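Dual specificity protein phosphatase 15 (Homo sapiens, PDB 1YZ4) dephosphorylates phosphotyrosine, phosphoserine and phosphothreonine in proteins, through a catalytic domain of the cysteine-dependent dual-specificity phosphatase family. Local coordinates at residues T103-T108 and L138-G142; I74-C79 and L153-F157. The protein carries 1 engineered substitution. All coordinates share one frame; numbering follows the deposited sequence.

Contact 1: residues T103-T108 and L138-G142; sequences TAYVMT and LEEFG
A chi1 of 180° turns F141 CG away from the backbone N and carries the phenyl ring from helix 132-143 toward helix 97-110, where the methyl of A104 lies over one face. M107 reaches back the other way: its chain bends at chi3 (75°), and this turn swings CE against the helix opposite. The two segments run nearly parallel with their axes 10.5 Å apart, and these two long side chains bridge the interval from either helix.

A104 CB lies 4.3 Å from the centroid of the F141 ring and 28° off its normal, a CH-pi contact made over the face but away from the centre. M107 CE approaches the same ring at its edge, 4.1 Å from F141 CD2, and then settles on the backbone beyond. It comes within 3.4 Å of G142 CA, a close approach at a residue that carries no side chain. L138 fills the earlier turn: its CD2 branch touches A104 CB at 4.1 Å and M107 SD at 4.2 Å, and also meets T103 CG2, the two side chains crossing at about a right angle. T108 brings CG2 to the edge of the F141 ring, in its plane, but that methyl is modelled too near A104 O for its exact position to be trusted.

F70 adds an edge-to-face ring partner to F141, and W114 of helix 114-123 packs on M107, so both bridging side chains are embedded in a larger core. The hydroxyl of T103 is turned to its own helix, bonding T99 O. What joins helix 97-110, which follows the phosphate-binding loop in this family, to helix 132-143 is thus probably mostly dispersion and shape fit, since the groups that meet are largely apolar, while backbone bonds such as M107 N to T103 O and G142 N to L138 O stay within each helix.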
loop_
_atom_site.group_PDB
_atom_site.type_symbol
_atom_site.label_atom_id
_atom_site.label_comp_id
_atom_site.label_asym_id
_atom_site.label_seq_id
_atom_site.Cartn_x
_atom_site.Cartn_y
_atom_site.Cartn_z
ATOM N N THR A 103 1.551 2.075 -4.688
ATOM C CA THR A 103 2.194 2.705 -5.838
ATOM C C THR A 103 2.454 4.171 -5.516
ATOM O O THR A 103 3.545 4.697 -5.765
ATOM C CB THR A 103 1.313 2.588 -7.110
ATOM O OG1 THR A 103 1.153 1.207 -7.444
ATOM C CG2 THR A 103 1.967 3.281 -8.308
ATOM N N ALA A 104 1.451 4.820 -4.941
ATOM C CA ALA A 104 1.567 6.217 -4.566
ATOM C C ALA A 104 2.731 6.393 -3.589
ATOM O O ALA A 104 3.489 7.355 -3.678
ATOM C CB ALA A 104 0.275 6.678 -3.930
ATOM N N TYR A 105 2.872 5.455 -2.656
ATOM C CA TYR A 105 3.950 5.521 -1.681
ATOM C C TYR A 105 5.320 5.424 -2.343
ATOM O O TYR A 105 6.210 6.234 -2.090
ATOM C CB TYR A 105 3.843 4.384 -0.674
ATOM C CG TYR A 105 4.954 4.435 0.342
ATOM C CD1 TYR A 105 4.953 5.402 1.349
ATOM C CD2 TYR A 105 6.035 3.552 0.275
ATOM C CE1 TYR A 105 5.998 5.491 2.264
ATOM C CE2 TYR A 105 7.089 3.636 1.192
ATOM C CZ TYR A 105 7.057 4.610 2.181
ATOM O OH TYR A 105 8.080 4.707 3.092
ATOM N N VAL A 106 5.484 4.400 -3.175
ATOM C CA VAL A 106 6.744 4.175 -3.862
ATOM C C VAL A 106 7.064 5.329 -4.804
ATOM O O VAL A 106 8.228 5.671 -5.003
ATOM C CB VAL A 106 6.710 2.842 -4.633
ATOM C CG1 VAL A 106 8.026 2.625 -5.381
ATOM C CG2 VAL A 106 6.469 1.699 -3.645
ATOM N N MET A 107 6.036 5.939 -5.380
ATOM C CA MET A 107 6.268 7.072 -6.265
ATOM C C MET A 107 6.933 8.199 -5.476
ATOM O O MET A 107 7.927 8.770 -5.927
ATOM C CB MET A 107 4.951 7.579 -6.860
ATOM C CG MET A 107 4.403 6.730 -7.993
ATOM S SD MET A 107 2.690 7.133 -8.400
ATOM C CE MET A 107 2.904 8.676 -9.262
ATOM N N THR A 108 6.402 8.504 -4.292
ATOM C CA THR A 108 6.966 9.587 -3.496
ATOM C C THR A 108 8.375 9.319 -2.967
ATOM O O THR A 108 9.210 10.227 -2.983
ATOM C CB THR A 108 6.053 10.003 -2.297
ATOM O OG1 THR A 108 6.605 9.511 -1.072
ATOM C CG2 THR A 108 4.647 9.480 -2.468
ATOM N N LEU A 138 -3.597 8.374 -9.842
ATOM C CA LEU A 138 -2.165 8.172 -9.642
ATOM C C LEU A 138 -1.430 9.163 -10.550
ATOM O O LEU A 138 -0.391 9.712 -10.184
ATOM C CB LEU A 138 -1.773 6.724 -9.976
ATOM C CG LEU A 138 -2.169 5.702 -8.897
ATOM C CD1 LEU A 138 -2.091 4.284 -9.449
ATOM C CD2 LEU A 138 -1.249 5.863 -7.670
ATOM N N GLU A 139 -1.993 9.396 -11.730
ATOM C CA GLU A 139 -1.420 10.336 -12.689
ATOM C C GLU A 139 -1.334 11.712 -12.023
ATOM O O GLU A 139 -0.282 12.349 -12.027
ATOM C CB GLU A 139 -2.309 10.428 -13.933
ATOM C CG GLU A 139 -1.704 9.853 -15.201
ATOM C CD GLU A 139 -0.556 10.682 -15.732
ATOM O OE1 GLU A 139 0.446 10.852 -15.007
ATOM O OE2 GLU A 139 -0.657 11.165 -16.876
ATOM N N GLU A 140 -2.458 12.155 -11.458
ATOM C CA GLU A 140 -2.528 13.445 -10.778
ATOM C C GLU A 140 -1.456 13.506 -9.704
ATOM O O GLU A 140 -0.582 14.363 -9.730
ATOM C CB GLU A 140 -3.889 13.631 -10.103
ATOM C CG GLU A 140 -5.061 13.903 -11.031
ATOM C CD GLU A 140 -6.392 13.946 -10.283
ATOM O OE1 GLU A 140 -6.504 14.711 -9.292
ATOM O OE2 GLU A 140 -7.325 13.214 -10.691
ATOM N N PHE A 141 -1.547 12.576 -8.760
ATOM C CA PHE A 141 -0.622 12.491 -7.641
ATOM C C PHE A 141 0.833 12.619 -8.076
ATOM O O PHE A 141 1.622 13.313 -7.430
ATOM C CB PHE A 141 -0.821 11.170 -6.902
ATOM C CG PHE A 141 0.099 10.990 -5.731
ATOM C CD1 PHE A 141 -0.115 11.694 -4.547
ATOM C CD2 PHE A 141 1.204 10.143 -5.823
ATOM C CE1 PHE A 141 0.758 11.562 -3.473
ATOM C CE2 PHE A 141 2.085 10.002 -4.756
ATOM C CZ PHE A 141 1.864 10.715 -3.575
ATOM N N GLY A 142 1.183 11.950 -9.169
ATOM C CA GLY A 142 2.547 12.012 -9.654
ATOM C C GLY A 142 2.955 13.426 -10.013
ATOM O O GLY A 142 4.042 13.883 -9.659
#

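Contact 2: residues I74-C79 and L153-F157; sequences INFIHC and LEERF
L153 pushes its CD1 methyl over the centre of the H78 imidazole, 4.1 Å from the ring centroid and 10° off the normal, a CH-pi contact made almost straight down onto the ring face. The same methyl meets I74 CG2 at 3.7 Å, while the other branch, CD2, lies 3.6 Å from N75 OD1. One leucine fork is thus shared by three residues of helix 70-82. F157, a turn later, meets N75 OD1 at the edge of its ring, in plane, 3.5 Å from CE1; C79 CA lies over one face, and C79 CB touches CE2 at 3.4 Å. C79 SG adds an oblique sulfur-aromatic contact. The H78 and F157 rings also meet obliquely, their planes 70° apart.

As in the protein-tyrosine phosphatase family, helices pack on a mixed five-stranded sheet: helix 70-82 rests on it through I77, on I38, C87 and V89, and F76, on I38, while the C-terminal helix 145-157 packs across another side, the segment axes 51° apart.

Second-shell bonds fix the polar ends. N75 ND2 is held by K71 O, consistent with OD1 being turned toward L153 and F157, and H78 is tied through ND1 to helix 97-110.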
loop_
_atom_site.group_PDB
_atom_site.type_symbol
_atom_site.label_atom_id
_atom_site.label_comp_id
_atom_site.label_asym_id
_atom_site.label_seq_id
_atom_site.Cartn_x
_atom_site.Cartn_y
_atom_site.Cartn_z
ATOM N N ILE A 74 0.510 7.246 3.180
ATOM C CA ILE A 74 1.942 7.337 2.966
ATOM C C ILE A 74 2.670 7.730 4.251
ATOM O O ILE A 74 3.783 7.273 4.503
ATOM C CB ILE A 74 2.256 8.342 1.845
ATOM C CG1 ILE A 74 1.787 7.762 0.507
ATOM C CG2 ILE A 74 3.739 8.665 1.820
ATOM C CD1 ILE A 74 1.977 8.683 -0.683
ATOM N N ASN A 75 2.037 8.565 5.066
ATOM C CA ASN A 75 2.650 8.994 6.312
ATOM C C ASN A 75 2.670 7.843 7.293
ATOM O O ASN A 75 3.639 7.655 8.025
ATOM C CB ASN A 75 1.897 10.192 6.892
ATOM C CG ASN A 75 2.432 11.520 6.367
ATOM O OD1 ASN A 75 3.367 12.090 6.927
ATOM N ND2 ASN A 75 1.854 12.004 5.272
ATOM N N PHE A 76 1.593 7.066 7.289
ATOM C CA PHE A 76 1.465 5.903 8.158
ATOM C C PHE A 76 2.580 4.911 7.802
ATOM O O PHE A 76 3.374 4.505 8.655
ATOM C CB PHE A 76 0.093 5.262 7.935
ATOM C CG PHE A 76 -0.200 4.093 8.841
ATOM C CD1 PHE A 76 -0.551 4.295 10.173
ATOM C CD2 PHE A 76 -0.183 2.796 8.343
ATOM C CE1 PHE A 76 -0.893 3.219 10.997
ATOM C CE2 PHE A 76 -0.522 1.706 9.158
ATOM C CZ PHE A 76 -0.881 1.918 10.486
ATOM N N ILE A 77 2.640 4.537 6.528
ATOM C CA ILE A 77 3.645 3.592 6.049
ATOM C C ILE A 77 5.077 4.023 6.345
ATOM O O ILE A 77 5.883 3.235 6.843
ATOM C CB ILE A 77 3.507 3.369 4.529
ATOM C CG1 ILE A 77 2.207 2.606 4.243
ATOM C CG2 ILE A 77 4.724 2.604 3.992
ATOM C CD1 ILE A 77 1.778 2.640 2.783
ATOM N N HIS A 78 5.391 5.273 6.031
ATOM C CA HIS A 78 6.731 5.791 6.245
ATOM C C HIS A 78 7.128 5.719 7.717
ATOM O O HIS A 78 8.199 5.205 8.055
ATOM C CB HIS A 78 6.818 7.228 5.747
ATOM C CG HIS A 78 8.186 7.625 5.294
ATOM N ND1 HIS A 78 8.851 6.972 4.278
ATOM C CD2 HIS A 78 9.007 8.620 5.703
ATOM C CE1 HIS A 78 10.021 7.549 4.080
ATOM N NE2 HIS A 78 10.141 8.552 4.932
ATOM N N CYS A 79 6.261 6.225 8.588
ATOM C CA CYS A 79 6.525 6.212 10.022
ATOM C C CYS A 79 6.833 4.784 10.465
ATOM O O CYS A 79 7.798 4.537 11.201
ATOM C CB CYS A 79 5.314 6.746 10.794
ATOM S SG CYS A 79 5.422 6.528 12.595
ATOM N N LEU A 153 7.808 14.284 4.202
ATOM C CA LEU A 153 8.186 13.115 4.995
ATOM C C LEU A 153 9.573 13.283 5.604
ATOM O O LEU A 153 9.830 12.840 6.725
ATOM C CB LEU A 153 8.158 11.847 4.134
ATOM C CG LEU A 153 6.792 11.419 3.595
ATOM C CD1 LEU A 153 6.983 10.344 2.543
ATOM C CD2 LEU A 153 5.907 10.923 4.725
ATOM N N GLU A 154 10.469 13.914 4.853
ATOM C CA GLU A 154 11.822 14.143 5.329
ATOM C C GLU A 154 11.749 15.046 6.558
ATOM O O GLU A 154 12.487 14.861 7.524
ATOM C CB GLU A 154 12.653 14.811 4.231
ATOM C CG GLU A 154 12.773 13.976 2.963
ATOM C CD GLU A 154 13.368 14.754 1.801
ATOM O OE1 GLU A 154 14.450 15.351 1.973
ATOM O OE2 GLU A 154 12.756 14.764 0.713
ATOM N N GLU A 155 10.841 16.016 6.516
ATOM C CA GLU A 155 10.668 16.944 7.621
ATOM C C GLU A 155 10.063 16.266 8.843
ATOM O O GLU A 155 10.581 16.399 9.947
ATOM C CB GLU A 155 9.778 18.108 7.188
ATOM C CG GLU A 155 10.473 19.154 6.337
ATOM C CD GLU A 155 9.480 20.058 5.631
ATOM O OE1 GLU A 155 8.417 20.343 6.222
ATOM O OE2 GLU A 155 9.759 20.487 4.490
ATOM N N ARG A 156 8.968 15.536 8.644
ATOM C CA ARG A 156 8.296 14.848 9.742
ATOM C C ARG A 156 9.077 13.713 10.388
ATOM O O ARG A 156 9.066 13.571 11.606
ATOM C CB ARG A 156 6.941 14.297 9.285
ATOM C CG ARG A 156 5.766 15.250 9.475
ATOM C CD ARG A 156 5.945 16.503 8.649
ATOM N NE ARG A 156 4.680 17.179 8.390
ATOM C CZ ARG A 156 4.569 18.287 7.663
ATOM N NH1 ARG A 156 5.650 18.840 7.129
ATOM N NH2 ARG A 156 3.382 18.842 7.465
ATOM N N PHE A 157 9.750 12.900 9.581
ATOM C CA PHE A 157 10.475 11.761 10.135
ATOM C C PHE A 157 11.972 11.744 9.875
ATOM O O PHE A 157 12.669 10.866 10.374
ATOM C CB PHE A 157 9.867 10.444 9.616
ATOM C CG PHE A 157 8.362 10.425 9.613
ATOM C CD1 PHE A 157 7.650 10.839 8.491
ATOM C CD2 PHE A 157 7.654 10.021 10.744
ATOM C CE1 PHE A 157 6.256 10.853 8.496
ATOM C CE2 PHE A 157 6.253 10.034 10.757
ATOM C CZ PHE A 157 5.556 10.450 9.630
#

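In the fold
Contacts 1 and 2 lie with their centres about 15 Å apart in one helical layer, and contact 1 is nested in the chain loop that contact 2 closes. Y105 and I74 join them: Y105 OH is 2.7 Å from H78 ND1, a probable hydrogen bond, while I74 CD1 packs 3.5 Å from F141 CZ. Helices 132-143 and 145-157 follow each other in the chain, and each supplies the later segment of one contact. The T103 side chain lies about 11 Å from that of S91, an engineered residue at the predicted phosphocysteine position; contact 2 lies away from that site.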